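Local coordinates for dimethyl-sulfide monooxygenase (PDB 6AK1), which oxidises dimethyl sulfide to methanethiol and formaldehyde with NADH and oxygen, using FMN as cofactor, in the first step of dimethyl sulfide degradation, at residues D424-K427 against R433-I436; E37-M42 against D52-A57; Q256-I261 against G389-F394. All blocks are in the same frame, centred on the assembly; numbering follows the deposited sequence.

Following the chain from its N terminus, contact 2 (37-42 with 52-57) comes first and closes the nine-residue connection, mostly the rest of helix 36-48, that leads into strand 53-57 of the barrel. Contact 3 (256-261 with 389-394) spans 127 intervening residues and sets helix 251-267 against the chain entering strand 393-397. Contact 1 (424-427 with 433-436) then folds the chain beyond helix 403-418 back on itself. The three follow in series, so none nests in or crosses another. Contacts 2 and 3 reach the same parallel sheet without touching, whereas contact 1 meets contact 2 where Leu435 CD2 packs 3.6 Å from Asp52 OD2.

Contact 1 (D424-K427 against R433-I436); sequences DSYK and RKLI
The ammonium group of Lys434 donates to the backbone carbonyl of Lys427 in the one hydrogen bond between the segments, with NZ 2.7 Å from Lys427 O. The donor lies in the carbonyl plane and the C=O...N angle is 157°, a fairly straight approach. Lys434 gets there with a chain that is not extended: bends at chi2 (149°) and chi4 (70°) curl it round the acceptor, bringing CE, like CG, to 3.2 Å from Lys427 O. The same NZ also bonds Gly429 O and His98 ND1, so three acceptors grip this buried amino group and fix its position.

The arrangement belongs to the chain that follows the last barrel helix, 403-418. Here an irregular run turns back at Pro428-Ser430 into the short helix 431-435, and Lys434 bridges the two arms across the turn.

Packing is carried by aliphatic carbons of the two lysines, lying against the guanidinium of Arg433 and the ring of Tyr426. Lys427 lies extended across the side chain of Arg433 at about a right angle, its CE 3.7 Å from Arg433 NH1, oblique to the guanidinium, and its CG 3.8 Å from the same nitrogen. Lys434 CE is 4.2 Å from Tyr426 CD1, likewise at a slant to the ring. That ring is stacked with His98, while its OH bonds Phe51 O.

The two cationic ends stay apart: Lys427 NZ is 4.8 Å from Arg433 NH1, and their like charges would be expected to disfavour a closer approach. Arg433 directs its donors to other partners: NH1 bonds Pro428 O and NH2 bonds Asn439 OD1.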
ATOM      1  N   ASP A 424      -1.668  14.155  18.065  1.00 26.57           N
ATOM      2  CA  ASP A 424      -0.362  14.627  18.506  1.00 33.89           C
ATOM      3  C   ASP A 424       0.343  13.610  19.387  1.00 32.46           C
ATOM      4  O   ASP A 424       1.347  13.944  20.024  1.00 34.48           O
ATOM      5  CB  ASP A 424      -0.472  15.974  19.229  1.00 33.73           C
ATOM      6  CG  ASP A 424      -1.367  15.918  20.446  1.00 40.01           C
ATOM      7  OD1 ASP A 424      -1.620  14.813  20.980  1.00 37.94           O
ATOM      8  OD2 ASP A 424      -1.813  17.000  20.876  1.00 50.15           O
ATOM      9  N   SER A 425      -0.186  12.393  19.463  1.00 33.73           N
ATOM     10  CA  SER A 425       0.513  11.262  20.053  1.00 33.14           C
ATOM     11  C   SER A 425      -0.141  10.000  19.508  1.00 32.78           C
ATOM     12  O   SER A 425      -1.157  10.052  18.814  1.00 33.77           O
ATOM     13  CB  SER A 425       0.484  11.307  21.584  1.00 29.71           C
ATOM     14  OG  SER A 425      -0.794  10.959  22.072  1.00 33.45           O
ATOM     15  N   TYR A 426       0.455   8.863  19.823  1.00 28.61           N
ATOM     16  CA  TYR A 426       0.018   7.593  19.268  1.00 28.87           C
ATOM     17  C   TYR A 426      -0.881   6.839  20.240  1.00 30.05           C
ATOM     18  O   TYR A 426      -0.645   6.835  21.452  1.00 28.24           O
ATOM     19  CB  TYR A 426       1.219   6.725  18.917  1.00 27.83           C
ATOM     20  CG  TYR A 426       1.950   7.115  17.652  1.00 23.71           C
ATOM     21  CD1 TYR A 426       1.456   6.741  16.415  1.00 20.83           C
ATOM     22  CD2 TYR A 426       3.163   7.810  17.701  1.00 20.21           C
ATOM     23  CE1 TYR A 426       2.127   7.048  15.255  1.00 20.20           C
ATOM     24  CE2 TYR A 426       3.858   8.119  16.542  1.00 19.19           C
ATOM     25  CZ  TYR A 426       3.321   7.728  15.316  1.00 22.58           C
ATOM     26  OH  TYR A 426       3.949   8.004  14.139  1.00 21.54           O
ATOM     27  N   LYS A 427      -1.913   6.210  19.696  1.00 27.84           N
ATOM     28  CA  LYS A 427      -2.708   5.258  20.460  1.00 29.51           C
ATOM     29  C   LYS A 427      -1.885   3.986  20.676  1.00 30.10           C
ATOM     30  O   LYS A 427      -1.248   3.500  19.734  1.00 25.99           O
ATOM     31  CB  LYS A 427      -4.006   4.972  19.691  1.00 30.21           C
ATOM     32  CG  LYS A 427      -5.034   4.112  20.399  1.00 36.31           C
ATOM     33  CD  LYS A 427      -6.298   3.967  19.538  1.00 38.81           C
ATOM     34  CE  LYS A 427      -7.326   3.033  20.178  1.00 46.30           C
ATOM     35  NZ  LYS A 427      -8.528   2.837  19.312  1.00 45.92           N
ATOM     36  N   ARG A 433      -4.860  -2.078  15.926  1.00 27.98           N
ATOM     37  CA  ARG A 433      -5.526  -1.373  17.014  1.00 27.77           C
ATOM     38  C   ARG A 433      -5.538   0.127  16.753  1.00 29.33           C
ATOM     39  O   ARG A 433      -6.559   0.792  16.955  1.00 27.65           O
ATOM     40  CB  ARG A 433      -4.855  -1.686  18.349  1.00 24.72           C
ATOM     41  CG  ARG A 433      -5.617  -1.141  19.540  1.00 29.76           C
ATOM     42  CD  ARG A 433      -5.097  -1.688  20.859  1.00 32.32           C
ATOM     43  NE  ARG A 433      -6.039  -1.413  21.942  1.00 36.96           N
ATOM     44  CZ  ARG A 433      -6.140  -0.250  22.580  1.00 41.49           C
ATOM     45  NH1 ARG A 433      -5.347   0.770  22.259  1.00 40.85           N
ATOM     46  NH2 ARG A 433      -7.041  -0.103  23.544  1.00 45.10           N
ATOM     47  N   LYS A 434      -4.422   0.667  16.260  1.00 26.55           N
ATOM     48  CA  LYS A 434      -4.354   2.094  15.955  1.00 27.71           C
ATOM     49  C   LYS A 434      -5.309   2.488  14.829  1.00 29.50           C
ATOM     50  O   LYS A 434      -5.959   3.537  14.906  1.00 29.74           O
ATOM     51  CB  LYS A 434      -2.917   2.476  15.598  1.00 22.27           C
ATOM     52  CG  LYS A 434      -1.940   2.471  16.762  1.00 25.41           C
ATOM     53  CD  LYS A 434      -0.528   2.096  16.277  1.00 25.84           C
ATOM     54  CE  LYS A 434       0.566   2.690  17.162  1.00 23.26           C
ATOM     55  NZ  LYS A 434       0.677   2.093  18.518  1.00 24.70           N
ATOM     56  N   LEU A 435      -5.403   1.676  13.765  1.00 26.76           N
ATOM     57  CA  LEU A 435      -6.155   2.088  12.577  1.00 30.16           C
ATOM     58  C   LEU A 435      -7.611   1.632  12.600  1.00 31.65           C
ATOM     59  O   LEU A 435      -8.521   2.424  12.319  1.00 33.99           O
ATOM     60  CB  LEU A 435      -5.489   1.560  11.304  1.00 29.09           C
ATOM     61  CG  LEU A 435      -4.190   2.233  10.881  1.00 35.72           C
ATOM     62  CD1 LEU A 435      -3.684   1.642   9.565  1.00 34.64           C
ATOM     63  CD2 LEU A 435      -4.396   3.729  10.740  1.00 35.67           C
ATOM     64  N   ILE A 436      -7.847   0.358  12.897  1.00 30.58           N
ATOM     65  CA  ILE A 436      -9.204  -0.178  12.870  1.00 29.09           C
ATOM     66  C   ILE A 436      -9.872  -0.078  14.238  1.00 33.62           C
ATOM     67  O   ILE A 436     -11.082   0.143  14.324  1.00 36.16           O
ATOM     68  CB  ILE A 436      -9.166  -1.627  12.361  1.00 34.51           C
ATOM     69  CG1 ILE A 436      -8.601  -1.659  10.940  1.00 29.60           C
ATOM     70  CG2 ILE A 436     -10.556  -2.252  12.397  1.00 31.26           C
ATOM     71  CD1 ILE A 436      -9.518  -0.985   9.913  1.00 30.22           C
TER

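Contact 2 (E37-M42 against D52-A57); sequences EYWTNM and DCLFIA
Trp39 and Met42 of helix 37-42 meet Leu54 and Ile56 of strand 53-57 entirely through apolar groups. Leu54 CD2 lies at the edge of the indole, near its plane, 4.2 Å from Trp39 CE3; Ile56 CD1 approaches obliquely, 4.4 Å from Trp39 CZ3. The two methyls of Leu54 are divided between helix residues, for CD1 touches Met42 CG at 4.1 Å, the two side chains crossing at about a right angle. Met42 CG is anti to its nitrogen (chi1 178°), which extends the first part of the chain toward Leu54 before it turns away at chi2 and chi3.

Two interactions hold the indole at its rotation. Tyr38 CD2 sits over the centre of one face, 3.5 Å above it, with Trp39 CD1 in the plane of the tyrosine ring. Trp39 NE1 bonds Tyr33 O, satisfying the buried N-H.

Strands 6-12 and 53-57 pair in parallel, and helix 36-48, between them in sequence, makes a beta-alpha-beta crossover of the TIM barrel. The axes of helix 37-42 and strand 53-57 come within 11.6 Å, and their N-to-C directions differ by 145°, so they run roughly antiparallel. Ile56 O accepts a hydrogen bond from Thr104, a probable FMN ligand on strand 100-106. Met92 of helix 89-94 packs on both Trp39 and Leu54, Ile89 adjoins Ile56, Asp11 of strand 6-12 touches Trp39, and Thr401 and Pro402 border Met42.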
ATOM      1  N   GLU A  37      20.421   4.377   5.596  1.00 20.41           N
ATOM      2  CA  GLU A  37      20.188   5.604   6.360  1.00 21.70           C
ATOM      3  C   GLU A  37      19.004   6.407   5.831  1.00 22.10           C
ATOM      4  O   GLU A  37      18.356   7.110   6.612  1.00 21.92           O
ATOM      5  CB  GLU A  37      21.433   6.498   6.371  1.00 26.05           C
ATOM      6  CG  GLU A  37      22.649   5.901   7.097  1.00 30.88           C
ATOM      7  CD  GLU A  37      23.399   4.836   6.274  1.00 37.25           C
ATOM      8  OE1 GLU A  37      23.162   4.732   5.044  1.00 33.21           O
ATOM      9  OE2 GLU A  37      24.224   4.096   6.870  1.00 45.64           O
ATOM     10  N   TYR A  38      18.716   6.352   4.525  1.00 19.83           N
ATOM     11  CA  TYR A  38      17.526   7.040   4.027  1.00 19.88           C
ATOM     12  C   TYR A  38      16.276   6.504   4.707  1.00 18.59           C
ATOM     13  O   TYR A  38      15.427   7.268   5.173  1.00 19.43           O
ATOM     14  CB  TYR A  38      17.402   6.899   2.499  1.00 19.78           C
ATOM     15  CG  TYR A  38      16.041   7.335   1.964  1.00 22.20           C
ATOM     16  CD1 TYR A  38      15.777   8.671   1.663  1.00 23.47           C
ATOM     17  CD2 TYR A  38      15.007   6.409   1.787  1.00 21.85           C
ATOM     18  CE1 TYR A  38      14.539   9.073   1.193  1.00 22.21           C
ATOM     19  CE2 TYR A  38      13.759   6.809   1.330  1.00 22.23           C
ATOM     20  CZ  TYR A  38      13.532   8.142   1.036  1.00 20.66           C
ATOM     21  OH  TYR A  38      12.304   8.535   0.560  1.00 22.65           O
ATOM     22  N   TRP A  39      16.167   5.181   4.806  1.00 18.91           N
ATOM     23  CA  TRP A  39      14.952   4.583   5.344  1.00 18.07           C
ATOM     24  C   TRP A  39      14.832   4.778   6.851  1.00 20.58           C
ATOM     25  O   TRP A  39      13.737   5.068   7.347  1.00 21.54           O
ATOM     26  CB  TRP A  39      14.899   3.110   4.954  1.00 15.86           C
ATOM     27  CG  TRP A  39      14.801   2.988   3.465  1.00 17.81           C
ATOM     28  CD1 TRP A  39      15.814   2.702   2.596  1.00 17.80           C
ATOM     29  CD2 TRP A  39      13.627   3.209   2.666  1.00 15.37           C
ATOM     30  NE1 TRP A  39      15.333   2.714   1.304  1.00 19.29           N
ATOM     31  CE2 TRP A  39      13.993   3.014   1.324  1.00 18.54           C
ATOM     32  CE3 TRP A  39      12.297   3.564   2.961  1.00 18.90           C
ATOM     33  CZ2 TRP A  39      13.075   3.165   0.261  1.00 21.42           C
ATOM     34  CZ3 TRP A  39      11.380   3.695   1.908  1.00 16.44           C
ATOM     35  CH2 TRP A  39      11.777   3.495   0.579  1.00 16.72           C
ATOM     36  N   THR A  40      15.931   4.638   7.602  1.00 18.03           N
ATOM     37  CA  THR A  40      15.822   4.834   9.049  1.00 20.02           C
ATOM     38  C   THR A  40      15.545   6.296   9.390  1.00 18.58           C
ATOM     39  O   THR A  40      14.760   6.582  10.304  1.00 18.53           O
ATOM     40  CB  THR A  40      17.077   4.322   9.779  1.00 18.55           C
ATOM     41  OG1 THR A  40      18.253   4.990   9.297  1.00 17.70           O
ATOM     42  CG2 THR A  40      17.231   2.839   9.557  1.00 13.38           C
ATOM     43  N   ASN A  41      16.168   7.237   8.668  1.00 17.68           N
ATOM     44  CA  ASN A  41      15.829   8.651   8.846  1.00 22.50           C
ATOM     45  C   ASN A  41      14.367   8.931   8.481  1.00 20.15           C
ATOM     46  O   ASN A  41      13.694   9.705   9.158  1.00 21.92           O
ATOM     47  CB  ASN A  41      16.738   9.537   7.993  1.00 22.23           C
ATOM     48  CG  ASN A  41      18.156   9.581   8.496  1.00 24.21           C
ATOM     49  OD1 ASN A  41      18.426   9.314   9.671  1.00 26.96           O
ATOM     50  ND2 ASN A  41      19.076   9.948   7.610  1.00 24.91           N
ATOM     51  N   MET A  42      13.873   8.328   7.398  1.00 20.07           N
ATOM     52  CA  MET A  42      12.470   8.506   7.015  1.00 20.29           C
ATOM     53  C   MET A  42      11.526   8.035   8.125  1.00 23.89           C
ATOM     54  O   MET A  42      10.599   8.762   8.516  1.00 20.97           O
ATOM     55  CB  MET A  42      12.191   7.766   5.696  1.00 18.32           C
ATOM     56  CG  MET A  42      10.727   7.828   5.200  1.00 18.16           C
ATOM     57  SD  MET A  42      10.129   9.542   5.008  1.00 28.26           S
ATOM     58  CE  MET A  42      11.389  10.161   3.905  1.00 20.21           C
ATOM     59  N   ASP A  52       0.670   7.802  10.629  1.00 23.03           N
ATOM     60  CA  ASP A  52       0.204   6.453  10.927  1.00 24.74           C
ATOM     61  C   ASP A  52       1.112   5.384  10.325  1.00 25.09           C
ATOM     62  O   ASP A  52       1.374   4.362  10.973  1.00 21.01           O
ATOM     63  CB  ASP A  52      -1.230   6.280  10.443  1.00 21.16           C
ATOM     64  CG  ASP A  52      -2.211   7.095  11.275  1.00 25.03           C
ATOM     65  OD1 ASP A  52      -2.448   8.273  10.919  1.00 25.68           O
ATOM     66  OD2 ASP A  52      -2.717   6.571  12.297  1.00 23.45           O
ATOM     67  N   CYS A  53       1.615   5.595   9.107  1.00 22.39           N
ATOM     68  CA  CYS A  53       2.155   4.463   8.372  1.00 22.11           C
ATOM     69  C   CYS A  53       3.066   4.931   7.242  1.00 23.60           C
ATOM     70  O   CYS A  53       2.809   5.962   6.612  1.00 23.36           O
ATOM     71  CB  CYS A  53       0.998   3.595   7.831  1.00 24.94           C
ATOM     72  SG  CYS A  53       1.490   2.029   7.079  1.00 38.26           S
ATOM     73  N   LEU A  54       4.132   4.153   6.990  1.00 22.19           N
ATOM     74  CA  LEU A  54       4.932   4.264   5.770  1.00 23.00           C
ATOM     75  C   LEU A  54       4.457   3.189   4.790  1.00 21.25           C
ATOM     76  O   LEU A  54       4.643   1.994   5.025  1.00 24.91           O
ATOM     77  CB  LEU A  54       6.422   4.113   6.070  1.00 19.58           C
ATOM     78  CG  LEU A  54       7.396   4.113   4.883  1.00 19.63           C
ATOM     79  CD1 LEU A  54       7.481   5.466   4.175  1.00 17.87           C
ATOM     80  CD2 LEU A  54       8.784   3.666   5.338  1.00 19.68           C
ATOM     81  N   PHE A  55       3.843   3.611   3.702  1.00 24.80           N
ATOM     82  CA  PHE A  55       3.259   2.712   2.712  1.00 23.17           C
ATOM     83  C   PHE A  55       4.279   2.550   1.591  1.00 25.91           C
ATOM     84  O   PHE A  55       4.534   3.499   0.838  1.00 24.17           O
ATOM     85  CB  PHE A  55       1.943   3.308   2.215  1.00 23.69           C
ATOM     86  CG  PHE A  55       1.081   2.377   1.414  1.00 25.96           C
ATOM     87  CD1 PHE A  55       1.524   1.840   0.214  1.00 31.61           C
ATOM     88  CD2 PHE A  55      -0.203   2.083   1.838  1.00 28.65           C
ATOM     89  CE1 PHE A  55       0.716   1.004  -0.544  1.00 32.08           C
ATOM     90  CE2 PHE A  55      -1.031   1.253   1.082  1.00 30.37           C
ATOM     91  CZ  PHE A  55      -0.568   0.716  -0.118  1.00 32.07           C
ATOM     92  N   ILE A  56       4.878   1.364   1.487  1.00 23.36           N
ATOM     93  CA  ILE A  56       5.966   1.125   0.545  1.00 21.96           C
ATOM     94  C   ILE A  56       5.419   0.321  -0.631  1.00 21.07           C
ATOM     95  O   ILE A  56       5.078  -0.861  -0.487  1.00 22.75           O
ATOM     96  CB  ILE A  56       7.151   0.412   1.218  1.00 22.71           C
ATOM     97  CG1 ILE A  56       7.611   1.199   2.443  1.00 23.06           C
ATOM     98  CG2 ILE A  56       8.333   0.283   0.239  1.00 18.64           C
ATOM     99  CD1 ILE A  56       8.684   0.495   3.252  1.00 22.38           C
ATOM    100  N   ALA A  57       5.357   0.951  -1.803  1.00 20.20           N
ATOM    101  CA  ALA A  57       4.928   0.293  -3.031  1.00 18.94           C
ATOM    102  C   ALA A  57       6.045  -0.596  -3.588  1.00 20.46           C
ATOM    103  O   ALA A  57       7.186  -0.575  -3.120  1.00 17.85           O
ATOM    104  CB  ALA A  57       4.500   1.328  -4.074  1.00 20.91           C
TER

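Contact 3 (Q256-I261 against G389-F394); sequences QITTDI and GGVDGF
Thr258, projecting from helix 251-267, meets Gly389, Gly390 and Val391 where the chain leaves helix 375-388 and turns into strand 393-397. Both helices lie on the outside of the TIM barrel, and the contact joins one of them to the turn that starts a barrel strand.

Thr258 has by far the most surface buried here, and its two branches do different work. OG1 is in the position flanked by backbone N and carbonyl carbon (chi1 63°), from which it reaches Gly389 O at 2.8 Å. It also faces Ala254 O, one turn back in its own helix, so a single hydroxyl proton has two acceptors at hand. The methyl CG2 meets Val391, 3.7 Å from its CG1, where the two side chains cross obliquely.

Gly389 contributes its carbonyl, a group near the end of helix 375-388. Gly390 is the first residue to leave the helical conformation and does so with positive phi (86°), ending the helix. Because Gly390 has no side chain, Thr258 OG1 can lie 3.7 Å from its CA, close to where a CB would sit.

Val391 also packs on Val386 of helix 375-388 and on Ile246 of strand 243-246, and Thr258 touches Ile277 of strand 276-284, so the contact adjoins the apolar packing between helices and barrel strands. Arg262, farther along helix 251-267, hydrogen-bonds Gly390 O and forms a salt bridge with Asp392, giving a second polar link. On Thr258 itself, CG2 also lies 3.6 Å from Gly389 O, so both branches border that one carbonyl oxygen.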
ATOM      1  N   GLN A 256     -18.672   9.540  -4.707  1.00 30.46           N
ATOM      2  CA  GLN A 256     -19.269   8.316  -5.235  1.00 30.37           C
ATOM      3  C   GLN A 256     -18.378   7.105  -4.988  1.00 29.20           C
ATOM      4  O   GLN A 256     -18.873   6.041  -4.599  1.00 31.61           O
ATOM      5  CB  GLN A 256     -19.558   8.464  -6.736  1.00 27.52           C
ATOM      6  CG  GLN A 256     -20.521   7.402  -7.268  1.00 26.99           C
ATOM      7  CD  GLN A 256     -21.859   7.454  -6.545  1.00 37.13           C
ATOM      8  OE1 GLN A 256     -22.610   8.442  -6.668  1.00 35.92           O
ATOM      9  NE2 GLN A 256     -22.152   6.412  -5.756  1.00 29.87           N
ATOM     10  N   ILE A 257     -17.065   7.252  -5.190  1.00 28.74           N
ATOM     11  CA  ILE A 257     -16.149   6.134  -4.967  1.00 29.50           C
ATOM     12  C   ILE A 257     -16.273   5.617  -3.537  1.00 26.03           C
ATOM     13  O   ILE A 257     -16.417   4.412  -3.310  1.00 28.29           O
ATOM     14  CB  ILE A 257     -14.703   6.541  -5.308  1.00 29.49           C
ATOM     15  CG1 ILE A 257     -14.526   6.680  -6.821  1.00 32.14           C
ATOM     16  CG2 ILE A 257     -13.713   5.515  -4.783  1.00 31.50           C
ATOM     17  CD1 ILE A 257     -13.111   7.091  -7.253  1.00 31.49           C
ATOM     18  N   THR A 258     -16.246   6.519  -2.552  1.00 27.06           N
ATOM     19  CA  THR A 258     -16.225   6.073  -1.157  1.00 25.55           C
ATOM     20  C   THR A 258     -17.589   5.610  -0.674  1.00 25.85           C
ATOM     21  O   THR A 258     -17.666   4.712   0.170  1.00 30.62           O
ATOM     22  CB  THR A 258     -15.707   7.181  -0.233  1.00 27.85           C
ATOM     23  OG1 THR A 258     -16.596   8.318  -0.257  1.00 26.48           O
ATOM     24  CG2 THR A 258     -14.305   7.602  -0.666  1.00 26.80           C
ATOM     25  N   THR A 259     -18.667   6.221  -1.173  1.00 30.18           N
ATOM     26  CA  THR A 259     -20.005   5.701  -0.909  1.00 28.13           C
ATOM     27  C   THR A 259     -20.165   4.295  -1.484  1.00 30.44           C
ATOM     28  O   THR A 259     -20.703   3.403  -0.817  1.00 28.34           O
ATOM     29  CB  THR A 259     -21.062   6.649  -1.493  1.00 29.47           C
ATOM     30  OG1 THR A 259     -20.969   7.929  -0.852  1.00 26.95           O
ATOM     31  CG2 THR A 259     -22.466   6.088  -1.307  1.00 27.98           C
ATOM     32  N   ASP A 260     -19.684   4.075  -2.719  1.00 29.81           N
ATOM     33  CA  ASP A 260     -19.751   2.741  -3.324  1.00 32.44           C
ATOM     34  C   ASP A 260     -18.943   1.711  -2.537  1.00 30.95           C
ATOM     35  O   ASP A 260     -19.414   0.589  -2.308  1.00 30.59           O
ATOM     36  CB  ASP A 260     -19.274   2.784  -4.777  1.00 29.00           C
ATOM     37  CG  ASP A 260     -20.312   3.399  -5.718  1.00 42.20           C
ATOM     38  OD1 ASP A 260     -21.477   3.579  -5.283  1.00 39.47           O
ATOM     39  OD2 ASP A 260     -19.975   3.685  -6.895  1.00 42.74           O
ATOM     40  N   ILE A 261     -17.719   2.066  -2.127  1.00 31.18           N
ATOM     41  CA  ILE A 261     -16.880   1.118  -1.390  1.00 33.02           C
ATOM     42  C   ILE A 261     -17.563   0.704  -0.094  1.00 28.58           C
ATOM     43  O   ILE A 261     -17.588  -0.483   0.257  1.00 25.21           O
ATOM     44  CB  ILE A 261     -15.478   1.714  -1.133  1.00 28.58           C
ATOM     45  CG1 ILE A 261     -14.618   1.620  -2.395  1.00 29.48           C
ATOM     46  CG2 ILE A 261     -14.799   1.050   0.066  1.00 26.50           C
ATOM     47  CD1 ILE A 261     -13.427   2.567  -2.392  1.00 28.82           C
ATOM     48  N   GLY A 389     -15.507  14.460   0.556  1.00 29.39           N
ATOM     49  CA  GLY A 389     -15.219  13.319  -0.302  1.00 30.28           C
ATOM     50  C   GLY A 389     -15.421  11.972   0.367  1.00 26.39           C
ATOM     51  O   GLY A 389     -15.606  10.967  -0.330  1.00 27.60           O
ATOM     52  N   GLY A 390     -15.375  11.928   1.698  1.00 26.29           N
ATOM     53  CA  GLY A 390     -15.628  10.707   2.432  1.00 27.42           C
ATOM     54  C   GLY A 390     -14.442   9.785   2.642  1.00 27.56           C
ATOM     55  O   GLY A 390     -14.636   8.686   3.171  1.00 27.92           O
ATOM     56  N   VAL A 391     -13.221  10.191   2.269  1.00 28.27           N
ATOM     57  CA  VAL A 391     -12.047   9.357   2.541  1.00 25.63           C
ATOM     58  C   VAL A 391     -11.645   9.486   4.006  1.00 24.63           C
ATOM     59  O   VAL A 391     -12.010  10.438   4.702  1.00 26.88           O
ATOM     60  CB  VAL A 391     -10.862   9.703   1.620  1.00 23.30           C
ATOM     61  CG1 VAL A 391     -11.233   9.542   0.167  1.00 24.76           C
ATOM     62  CG2 VAL A 391     -10.317  11.116   1.922  1.00 24.89           C
ATOM     63  N   ASP A 392     -10.832   8.533   4.466  1.00 23.88           N
ATOM     64  CA  ASP A 392     -10.343   8.547   5.844  1.00 27.63           C
ATOM     65  C   ASP A 392      -8.974   9.195   6.003  1.00 21.90           C
ATOM     66  O   ASP A 392      -8.601   9.546   7.124  1.00 22.15           O
ATOM     67  CB  ASP A 392     -10.298   7.121   6.399  1.00 24.03           C
ATOM     68  CG  ASP A 392     -11.691   6.505   6.529  1.00 30.60           C
ATOM     69  OD1 ASP A 392     -12.380   6.809   7.528  1.00 36.32           O
ATOM     70  OD2 ASP A 392     -12.106   5.728   5.640  1.00 28.53           O
ATOM     71  N   GLY A 393      -8.230   9.389   4.920  1.00 21.80           N
ATOM     72  CA  GLY A 393      -6.927  10.014   5.028  1.00 21.52           C
ATOM     73  C   GLY A 393      -6.168   9.900   3.720  1.00 25.36           C
ATOM     74  O   GLY A 393      -6.763   9.695   2.655  1.00 20.69           O
ATOM     75  N   PHE A 394      -4.839   9.987   3.821  1.00 21.80           N
ATOM     76  CA  PHE A 394      -4.044  10.240   2.635  1.00 22.06           C
ATOM     77  C   PHE A 394      -2.805   9.361   2.586  1.00 25.70           C
ATOM     78  O   PHE A 394      -2.166   9.100   3.611  1.00 21.19           O
ATOM     79  CB  PHE A 394      -3.647  11.725   2.568  1.00 22.82           C
ATOM     80  CG  PHE A 394      -4.823  12.657   2.679  1.00 24.03           C
ATOM     81  CD1 PHE A 394      -5.560  12.997   1.554  1.00 21.74           C
ATOM     82  CD2 PHE A 394      -5.219  13.151   3.914  1.00 20.76           C
ATOM     83  CE1 PHE A 394      -6.659  13.844   1.654  1.00 24.48           C
ATOM     84  CE2 PHE A 394      -6.313  13.985   4.020  1.00 23.31           C
ATOM     85  CZ  PHE A 394      -7.033  14.334   2.888  1.00 21.29           C
TER